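Local coordinates for protein urocanate hydratase (Paenibacillus sp. Soil724D2, PDB 7NED) that catalyses, with bound NAD+ as cofactor, the hydration of thiourocanate, a step in bacterial ergothioneine breakdown, at residues A438-T441 / I445-E448; D452-I457 / V520-D525; F335-L340 / T447-D452. All coordinates share one frame; numbering follows the deposited sequence.

Interaction 1 (A438-T441 / I445-E448). With NAD (nicotinamide-adenine-dinucleotide), chain C.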
loop_
_atom_site.group_PDB
_atom_site.type_symbol
_atom_site.label_atom_id
_atom_site.label_comp_id
_atom_site.label_asym_id
_atom_site.label_seq_id
_atom_site.Cartn_x
_atom_site.Cartn_y
_atom_site.Cartn_z
ATOM N N ALA A 438 6.333 -12.249 4.591
ATOM C CA ALA A 438 5.186 -11.246 4.693
ATOM C C ALA A 438 5.299 -10.104 3.693
ATOM O O ALA A 438 4.649 -9.143 3.797
ATOM C CB ALA A 438 4.938 -10.797 6.078
ATOM N N SER A 439 6.098 -10.301 2.684
ATOM C CA SER A 439 6.446 -9.181 1.839
ATOM C C SER A 439 6.076 -9.146 0.390
ATOM O O SER A 439 6.498 -8.321 -0.374
ATOM C CB SER A 439 7.908 -8.871 2.072
ATOM O OG SER A 439 8.645 -9.892 1.588
ATOM N N MET A 440 5.167 -10.011 0.066
ATOM C CA MET A 440 4.699 -10.137 -1.257
ATOM C C MET A 440 3.296 -10.715 -1.413
ATOM O O MET A 440 2.998 -11.746 -0.891
ATOM C CB MET A 440 5.694 -10.969 -1.997
ATOM C CG MET A 440 5.230 -11.602 -3.226
ATOM S SD MET A 440 5.235 -10.380 -4.471
ATOM C CE MET A 440 6.857 -10.519 -5.094
ATOM N N THR A 441 2.514 -10.032 -2.192
ATOM C CA THR A 441 1.190 -10.494 -2.515
ATOM C C THR A 441 1.108 -10.510 -4.023
ATOM O O THR A 441 1.317 -9.522 -4.634
ATOM C CB THR A 441 0.078 -9.610 -1.917
ATOM O OG1 THR A 441 0.141 -9.628 -0.517
ATOM C CG2 THR A 441 -1.243 -10.050 -2.391
ATOM N N ILE A 445 1.740 -15.677 -8.311
ATOM C CA ILE A 445 3.111 -16.046 -7.998
ATOM C C ILE A 445 3.133 -16.377 -6.514
ATOM O O ILE A 445 2.673 -17.449 -6.101
ATOM C CB ILE A 445 4.125 -14.938 -8.388
ATOM C CG1 ILE A 445 4.063 -14.657 -9.881
ATOM C CG2 ILE A 445 5.566 -15.335 -8.032
ATOM C CD1 ILE A 445 5.122 -13.686 -10.381
ATOM N N MET A 446 3.582 -15.436 -5.691
ATOM C CA MET A 446 3.837 -15.747 -4.285
ATOM C C MET A 446 2.640 -16.377 -3.595
ATOM O O MET A 446 2.788 -17.356 -2.848
ATOM C CB MET A 446 4.244 -14.483 -3.516
ATOM C CG MET A 446 4.564 -14.794 -2.070
ATOM S SD MET A 446 6.227 -15.538 -1.955
ATOM C CE MET A 446 6.528 -15.573 -0.194
ATOM N N THR A 447 1.440 -15.790 -3.771
ATOM C CA THR A 447 0.283 -16.181 -2.971
ATOM C C THR A 447 -0.814 -16.875 -3.801
ATOM O O THR A 447 -2.020 -16.750 -3.522
ATOM C CB THR A 447 -0.249 -14.955 -2.218
ATOM O OG1 THR A 447 -0.529 -13.888 -3.134
ATOM C CG2 THR A 447 0.818 -14.465 -1.228
ATOM N N GLU A 448 -0.413 -17.647 -4.803
ATOM C CA GLU A 448 -1.368 -18.416 -5.575
ATOM C C GLU A 448 -1.864 -19.600 -4.748
ATOM O O GLU A 448 -1.067 -20.368 -4.203
ATOM C CB GLU A 448 -0.712 -18.910 -6.861
ATOM C CG GLU A 448 -1.683 -19.662 -7.740
ATOM C CD GLU A 448 -1.107 -19.916 -9.112
ATOM O OE1 GLU A 448 -0.430 -19.011 -9.670
ATOM O OE2 GLU A 448 -1.311 -21.028 -9.634
HETATM P PA NAD C . 15.536 -9.649 -18.450
HETATM O O1A NAD C . 14.546 -8.884 -19.325
HETATM O O2A NAD C . 16.865 -9.171 -18.026
HETATM O O5B NAD C . 15.947 -10.950 -19.455
HETATM C C5B NAD C . 14.891 -11.502 -20.132
HETATM C C4B NAD C . 15.588 -12.453 -21.211
HETATM O O4B NAD C . 14.663 -13.093 -22.045
HETATM C C3B NAD C . 16.415 -11.456 -22.087
HETATM O O3B NAD C . 17.702 -11.900 -22.207
HETATM C C2B NAD C . 15.671 -11.517 -23.457
HETATM O O2B NAD C . 16.525 -11.475 -24.541
HETATM C C1B NAD C . 15.157 -12.952 -23.391
HETATM N N9A NAD C . 13.980 -13.216 -24.220
HETATM C C8A NAD C . 12.877 -12.409 -24.476
HETATM N N7A NAD C . 12.002 -12.968 -25.274
HETATM C C5A NAD C . 12.531 -14.223 -25.546
HETATM C C6A NAD C . 12.082 -15.299 -26.345
HETATM N N6A NAD C . 10.907 -15.241 -27.010
HETATM N N1A NAD C . 12.827 -16.436 -26.432
HETATM C C2A NAD C . 14.009 -16.423 -25.766
HETATM N N3A NAD C . 14.561 -15.485 -24.979
HETATM C C4A NAD C . 13.785 -14.384 -24.896
HETATM O O3 NAD C . 14.532 -10.232 -17.397
HETATM P PN NAD C . 15.082 -10.903 -16.059
HETATM O O1N NAD C . 15.558 -10.057 -14.914
HETATM O O2N NAD C . 15.823 -12.162 -16.457
HETATM O O5D NAD C . 13.668 -11.585 -15.349
HETATM C C5D NAD C . 12.970 -12.488 -16.224
HETATM C C4D NAD C . 11.679 -12.892 -15.566
HETATM O O4D NAD C . 11.891 -13.299 -14.227
HETATM C C3D NAD C . 10.875 -11.494 -15.454
HETATM O O3D NAD C . 9.501 -11.664 -15.781
HETATM C C2D NAD C . 10.997 -11.115 -13.933
HETATM O O2D NAD C . 9.903 -10.505 -13.381
HETATM C C1D NAD C . 10.879 -12.618 -13.525
HETATM N N1N NAD C . 10.987 -12.951 -12.098
HETATM C C2N NAD C . 9.873 -12.520 -11.405
HETATM C C3N NAD C . 9.725 -12.789 -10.054
HETATM C C7N NAD C . 8.480 -12.209 -9.369
HETATM O O7N NAD C . 7.963 -12.686 -8.359
HETATM N N7N NAD C . 7.960 -11.037 -9.892
HETATM C C4N NAD C . 10.744 -13.534 -9.444
HETATM C C5N NAD C . 11.842 -13.963 -10.189
HETATM C C6N NAD C . 11.953 -13.678 -11.560
#
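Met440 and Thr441 meet Met446 and Thr447 in a buried van der Waals contact beside the nicotinamide end of the NAD site. The end of strand 428-441 packs here against the loop that follows it. The chain returns within three residues, and a type I beta turn from Ile445 to Glu448 shapes the returning segment.

Two methionine side chains lie across one another at an oblique angle. Their nearest carbons are modelled implausibly close, so the exact spacing there is doubtful. Met446 carries CG anti to its own N (chi1 -178°), which brings Met446 CG to 3.6 Å from the carbonyl oxygen Met440 O. The chain then bends, and its far end packs on Tyr523. Thr447 adds its methyl: Thr447 CG2 lies 3.5 Å from Met440 O. Its hydroxyl passes Thr441, with Thr447 OG1 4.0 Å from Thr441 CG2, and is hydrogen-bonded to Asp455 O and His442 N. Thr441 OG1 has its own partner in Ile457 O.

Met440 bends at chi2 and chi3, and Met440 CE comes 4.1 Å from the carboxamide oxygen O7N of NAD. The position of its CG is doubtful. The side chain is about 6 Å from the bound urocanate. Ile445 touches the NAD carboxamide with both branches: Ile445 CG2 is 3.6 Å from NAD O7N, and Ile445 CD1 is 3.8 Å from NAD C7N.

Met440 and Ile445 thus give the carboxamide oxygen apolar neighbours here. The threonine hydroxyls are satisfied by the backbone of the same loop, and the contact itself works by shape rather than by directed bonds.

Interaction 2 (D452-I457 / V520-D525)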
loop_
_atom_site.group_PDB
_atom_site.type_symbol
_atom_site.label_atom_id
_atom_site.label_comp_id
_atom_site.label_asym_id
_atom_site.label_seq_id
_atom_site.Cartn_x
_atom_site.Cartn_y
_atom_site.Cartn_z
ATOM N N ASP A 452 -6.031 -20.677 2.890
ATOM C CA ASP A 452 -7.267 -20.022 3.330
ATOM C C ASP A 452 -7.905 -19.156 2.265
ATOM O O ASP A 452 -8.896 -18.489 2.548
ATOM C CB ASP A 452 -7.007 -19.176 4.573
ATOM C CG ASP A 452 -6.071 -18.035 4.291
ATOM O OD1 ASP A 452 -5.411 -18.045 3.213
ATOM O OD2 ASP A 452 -5.983 -17.124 5.127
ATOM N N GLY A 453 -7.373 -19.152 1.045
ATOM C CA GLY A 453 -7.958 -18.352 -0.006
ATOM C C GLY A 453 -7.587 -16.893 0.040
ATOM O O GLY A 453 -8.253 -16.077 -0.601
ATOM N N SER A 454 -6.549 -16.531 0.790
ATOM C CA SER A 454 -6.208 -15.123 0.998
ATOM C C SER A 454 -5.295 -14.591 -0.099
ATOM O O SER A 454 -4.528 -13.632 0.122
ATOM C CB SER A 454 -5.565 -14.940 2.366
ATOM O OG SER A 454 -4.360 -15.668 2.419
ATOM N N ASP A 455 -5.444 -15.121 -1.309
ATOM C CA ASP A 455 -4.414 -14.958 -2.309
ATOM C C ASP A 455 -4.210 -13.462 -2.608
ATOM O O ASP A 455 -3.105 -13.016 -2.930
ATOM C CB ASP A 455 -4.828 -15.585 -3.621
ATOM C CG ASP A 455 -5.144 -17.067 -3.485
ATOM O OD1 ASP A 455 -4.720 -17.718 -2.539
ATOM O OD2 ASP A 455 -5.323 -17.618 -4.618
ATOM N N ALA A 456 -5.298 -12.699 -2.602
ATOM C CA ALA A 456 -5.303 -11.305 -3.071
ATOM C C ALA A 456 -5.025 -10.275 -1.983
ATOM O O ALA A 456 -4.955 -9.078 -2.300
ATOM C CB ALA A 456 -6.641 -10.962 -3.742
ATOM N N ILE A 457 -4.897 -10.698 -0.725
ATOM C CA ILE A 457 -4.812 -9.778 0.417
ATOM C C ILE A 457 -3.429 -9.137 0.399
ATOM O O ILE A 457 -2.413 -9.822 0.576
ATOM C CB ILE A 457 -5.053 -10.515 1.748
ATOM C CG1 ILE A 457 -6.422 -11.193 1.787
ATOM C CG2 ILE A 457 -4.884 -9.582 2.949
ATOM C CD1 ILE A 457 -7.595 -10.296 1.680
ATOM N N VAL A 520 6.384 -15.466 9.358
ATOM C CA VAL A 520 5.830 -16.700 9.931
ATOM C C VAL A 520 4.356 -16.517 10.259
ATOM O O VAL A 520 3.529 -17.384 9.976
ATOM C CB VAL A 520 6.602 -17.135 11.184
ATOM C CG1 VAL A 520 5.946 -18.413 11.748
ATOM C CG2 VAL A 520 8.065 -17.375 10.818
ATOM N N LEU A 521 4.011 -15.398 10.886
ATOM C CA LEU A 521 2.615 -15.245 11.292
ATOM C C LEU A 521 1.694 -15.132 10.095
ATOM O O LEU A 521 0.531 -15.545 10.180
ATOM C CB LEU A 521 2.419 -14.036 12.208
ATOM C CG LEU A 521 3.064 -14.082 13.585
ATOM C CD1 LEU A 521 2.464 -13.041 14.501
ATOM C CD2 LEU A 521 2.829 -15.484 14.185
ATOM N N ARG A 522 2.173 -14.578 8.969
ATOM C CA ARG A 522 1.301 -14.491 7.797
ATOM C C ARG A 522 0.887 -15.880 7.320
ATOM O O ARG A 522 -0.272 -16.094 6.946
ATOM C CB ARG A 522 2.005 -13.718 6.669
ATOM C CG ARG A 522 1.118 -13.386 5.509
ATOM C CD ARG A 522 1.180 -14.467 4.404
ATOM N NE ARG A 522 0.197 -14.138 3.396
ATOM C CZ ARG A 522 -1.087 -14.458 3.486
ATOM N NH1 ARG A 522 -1.534 -15.138 4.543
ATOM N NH2 ARG A 522 -1.932 -14.091 2.523
ATOM N N TYR A 523 1.833 -16.827 7.283
ATOM C CA TYR A 523 1.508 -18.193 6.896
ATOM C C TYR A 523 0.804 -18.929 8.030
ATOM O O TYR A 523 -0.082 -19.746 7.771
ATOM C CB TYR A 523 2.782 -18.940 6.414
ATOM C CG TYR A 523 3.092 -18.445 5.031
ATOM C CD1 TYR A 523 2.521 -19.056 3.929
ATOM C CD2 TYR A 523 3.801 -17.251 4.838
ATOM C CE1 TYR A 523 2.696 -18.543 2.647
ATOM C CE2 TYR A 523 3.980 -16.726 3.554
ATOM C CZ TYR A 523 3.416 -17.372 2.471
ATOM O OH TYR A 523 3.585 -16.895 1.187
ATOM N N ALA A 524 1.146 -18.632 9.281
ATOM C CA ALA A 524 0.390 -19.226 10.384
ATOM C C ALA A 524 -1.078 -18.834 10.307
ATOM O O ALA A 524 -1.967 -19.683 10.447
ATOM C CB ALA A 524 0.984 -18.800 11.726
ATOM N N ASP A 525 -1.350 -17.545 10.036
ATOM C CA ASP A 525 -2.718 -17.076 9.902
ATOM C C ASP A 525 -3.453 -17.820 8.808
ATOM O O ASP A 525 -4.662 -18.040 8.912
ATOM C CB ASP A 525 -2.745 -15.586 9.589
ATOM C CG ASP A 525 -4.154 -15.053 9.503
ATOM O OD1 ASP A 525 -4.726 -14.805 10.593
ATOM O OD2 ASP A 525 -4.694 -14.919 8.369
HETATM O O HOH W 1 -7.057 -16.732 7.466
HETATM O O HOH W 2 -4.248 -15.239 5.689
HETATM O O HOH W 3 -1.815 -12.496 0.387
#
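Arg522 reaches from helix 502-525 to Ser454 in the loop before helix 459-469, and the two meet at the edge of the guanidinium group. Arg522 NH2 donates to Ser454 OG over 2.9 Å, with an angle of 150° at the hydrogen. The hydroxyl sits slightly off the guanidinium plane. The arginine chain leaves the helix with CG anti to N and then turns sharply at chi2 (-93°). CD lies on one face of the Tyr523 ring, near the rim, and the guanidinium also makes a cation-pi contact with Trp460.

Ser454 passes the bond on. Ser454 OG donates to Asp452 OD1 at 2.7 Å, meeting the syn side of the carboxylate almost in plane. Ser454 N reaches the same Asp452 OD1 at 3.1 Å, but from above that plane. One oxygen thus takes two bonds from one residue.

Asp452 and Asp525 cross at about a right angle, with their carboxylate planes 77° apart. Asp452 OD2 and Asp525 OD2 are 4.1 Å apart. Water 2 lies between these like charges and donates to both, while accepting from Arg522 NH1 at 2.9 Å. The positive arginine probably eases the repulsion. Asp525 OD1 also forms a salt bridge with Lys77 of the second subunit. Water 3 accepts from Arg522 NH2 at 2.7 Å and donates to Ser454 O and Ile457 O.

The loop side of this network is an Asx turn at Asp452, followed by a type I beta turn from Ser454 to Ile457. Through Ser454 and the waters they join the loop to helix 502-525, close to the second subunit.

Interaction 3 (F335-L340 / T447-D452)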
loop_
_atom_site.group_PDB
_atom_site.type_symbol
_atom_site.label_atom_id
_atom_site.label_comp_id
_atom_site.label_asym_id
_atom_site.label_seq_id
_atom_site.Cartn_x
_atom_site.Cartn_y
_atom_site.Cartn_z
ATOM N N PHE A 335 5.939 -22.057 -9.127
ATOM C CA PHE A 335 7.020 -22.583 -8.295
ATOM C C PHE A 335 6.807 -22.336 -6.809
ATOM O O PHE A 335 7.411 -23.028 -5.975
ATOM C CB PHE A 335 8.340 -21.972 -8.728
ATOM C CG PHE A 335 8.544 -20.561 -8.259
ATOM C CD1 PHE A 335 8.074 -19.491 -9.002
ATOM C CD2 PHE A 335 9.268 -20.304 -7.109
ATOM C CE1 PHE A 335 8.275 -18.191 -8.575
ATOM C CE2 PHE A 335 9.497 -18.992 -6.708
ATOM C CZ PHE A 335 8.996 -17.951 -7.431
ATOM N N THR A 336 6.021 -21.324 -6.459
ATOM C CA THR A 336 5.810 -21.005 -5.061
ATOM C C THR A 336 4.952 -22.087 -4.412
ATOM O O THR A 336 5.429 -22.872 -3.581
ATOM C CB THR A 336 5.145 -19.625 -4.951
ATOM O OG1 THR A 336 3.978 -19.615 -5.785
ATOM C CG2 THR A 336 6.117 -18.528 -5.435
ATOM N N GLU A 337 3.694 -22.167 -4.817
ATOM C CA GLU A 337 2.798 -23.145 -4.207
ATOM C C GLU A 337 3.365 -24.559 -4.343
ATOM O O GLU A 337 3.222 -25.387 -3.436
ATOM C CB GLU A 337 1.411 -23.062 -4.863
ATOM C CG GLU A 337 0.383 -23.983 -4.225
ATOM C CD GLU A 337 0.378 -25.412 -4.782
ATOM O OE1 GLU A 337 1.045 -25.712 -5.808
ATOM O OE2 GLU A 337 -0.286 -26.258 -4.141
ATOM N N ALA A 338 3.972 -24.867 -5.483
ATOM C CA ALA A 338 4.356 -26.267 -5.728
ATOM C C ALA A 338 5.658 -26.675 -5.044
ATOM O O ALA A 338 5.796 -27.846 -4.640
ATOM C CB ALA A 338 4.478 -26.534 -7.223
ATOM N N PHE A 339 6.612 -25.768 -4.908
ATOM C CA PHE A 339 7.934 -26.182 -4.426
ATOM C C PHE A 339 8.450 -25.428 -3.210
ATOM O O PHE A 339 9.013 -26.056 -2.301
ATOM C CB PHE A 339 8.934 -26.059 -5.571
ATOM C CG PHE A 339 8.481 -26.763 -6.819
ATOM C CD1 PHE A 339 8.103 -28.104 -6.774
ATOM C CD2 PHE A 339 8.352 -26.081 -7.999
ATOM C CE1 PHE A 339 7.642 -28.762 -7.909
ATOM C CE2 PHE A 339 7.909 -26.726 -9.173
ATOM C CZ PHE A 339 7.556 -28.069 -9.123
ATOM N N LEU A 340 8.291 -24.097 -3.152
ATOM C CA LEU A 340 9.011 -23.361 -2.119
ATOM C C LEU A 340 8.146 -22.938 -0.932
ATOM O O LEU A 340 8.691 -22.508 0.086
ATOM C CB LEU A 340 9.687 -22.112 -2.717
ATOM C CG LEU A 340 10.747 -22.371 -3.803
ATOM C CD1 LEU A 340 11.394 -21.045 -4.168
ATOM C CD2 LEU A 340 11.752 -23.393 -3.354
ATOM N N THR A 447 1.440 -15.790 -3.771
ATOM C CA THR A 447 0.283 -16.181 -2.971
ATOM C C THR A 447 -0.814 -16.875 -3.801
ATOM O O THR A 447 -2.020 -16.750 -3.522
ATOM C CB THR A 447 -0.249 -14.955 -2.218
ATOM O OG1 THR A 447 -0.529 -13.888 -3.134
ATOM C CG2 THR A 447 0.818 -14.465 -1.228
ATOM N N GLU A 448 -0.413 -17.647 -4.803
ATOM C CA GLU A 448 -1.368 -18.416 -5.575
ATOM C C GLU A 448 -1.864 -19.600 -4.748
ATOM O O GLU A 448 -1.067 -20.368 -4.203
ATOM C CB GLU A 448 -0.712 -18.910 -6.861
ATOM C CG GLU A 448 -1.683 -19.662 -7.740
ATOM C CD GLU A 448 -1.107 -19.916 -9.112
ATOM O OE1 GLU A 448 -0.430 -19.011 -9.670
ATOM O OE2 GLU A 448 -1.311 -21.028 -9.634
ATOM N N ARG A 449 -3.184 -19.729 -4.631
ATOM C CA ARG A 449 -3.818 -20.876 -3.971
ATOM C C ARG A 449 -3.343 -21.011 -2.522
ATOM O O ARG A 449 -2.858 -22.061 -2.076
ATOM C CB ARG A 449 -3.591 -22.155 -4.783
ATOM C CG ARG A 449 -4.337 -22.074 -6.126
ATOM C CD ARG A 449 -4.269 -23.316 -6.993
ATOM N NE ARG A 449 -4.220 -24.485 -6.154
ATOM C CZ ARG A 449 -3.345 -25.462 -6.305
ATOM N NH1 ARG A 449 -2.444 -25.397 -7.273
ATOM N NH2 ARG A 449 -3.381 -26.499 -5.483
ATOM N N MET A 450 -3.492 -19.923 -1.772
ATOM C CA MET A 450 -3.219 -20.008 -0.353
ATOM C C MET A 450 -4.251 -20.925 0.286
ATOM O O MET A 450 -5.409 -20.973 -0.146
ATOM C CB MET A 450 -3.302 -18.620 0.319
ATOM C CG MET A 450 -2.289 -17.670 -0.246
ATOM S SD MET A 450 -0.620 -18.109 0.293
ATOM C CE MET A 450 -0.679 -17.572 1.996
ATOM N N LYS A 451 -3.836 -21.587 1.368
ATOM C CA LYS A 451 -4.699 -22.549 2.057
ATOM C C LYS A 451 -6.043 -21.927 2.448
ATOM O O LYS A 451 -7.103 -22.571 2.343
ATOM C CB LYS A 451 -3.981 -23.090 3.303
ATOM C CG LYS A 451 -4.616 -24.337 3.896
ATOM C CD LYS A 451 -4.044 -24.631 5.282
ATOM C CE LYS A 451 -4.335 -26.049 5.785
ATOM N NZ LYS A 451 -3.173 -27.013 5.567
ATOM N N ASP A 452 -6.031 -20.677 2.890
ATOM C CA ASP A 452 -7.267 -20.022 3.330
ATOM C C ASP A 452 -7.905 -19.156 2.265
ATOM O O ASP A 452 -8.896 -18.489 2.548
ATOM C CB ASP A 452 -7.007 -19.176 4.573
ATOM C CG ASP A 452 -6.071 -18.035 4.291
ATOM O OD1 ASP A 452 -5.411 -18.045 3.213
ATOM O OD2 ASP A 452 -5.983 -17.124 5.127
#
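Glu337 and Arg449 supply the charged part of this contact, between helix 335-344 and the loop after strand 428-441. They form a salt bridge, with Glu337 OE2 3.4 Å from Arg449 NH2. The carboxylate lies over one face of the guanidinium, and the two planes are 41° apart. No N-H points at the oxygen, so the attraction is one of charge alone. The bend of Glu337 at chi2 (-86°) turns its carboxylate over the arginine.

The packing part is closer to the backbone. Glu337 CB sits 3.7 Å from Glu448 O, and Glu337 CG is 3.9 Å from the same oxygen. That carbonyl accepts a hydrogen bond from Arg341, further along the same helix. The side chain of Glu448 has its charge met by Arg318. Swapping Glu337 for an alanine would probably leave the Arg449 guanidinium without its carboxylate mate and more able to swing.

Helix 335-344 follows the last strand of the parallel Rossmann-like sheet, whereas the loop belongs to the C-terminal domain family. With no N-H directed at the carboxylate, the ion pair probably tolerates some movement between helix and loop, while the Glu448 carbonyl is held by Arg341.

All three contacts draw on the one loop between strand 428-441 and helix 459-469. Interaction 1 is buried, largely apolar and next to the cofactor. Interactions 2 and 3 are partly buried. The 452-457 contact uses directed bonds and ordered waters near the second subunit, whereas the 335-340 contact pairs charges near solvent and packs side-chain carbons on a carbonyl. Interactions 1 and 3 share Thr447 and Glu448, and Ile445 O is bonded to Thr336 of the helix. Interactions 2 and 3 share Asp452, and Asp455 OD1 accepts from Met450 N. The loop thus joins the cofactor site, helix 335-344 and helix 502-525.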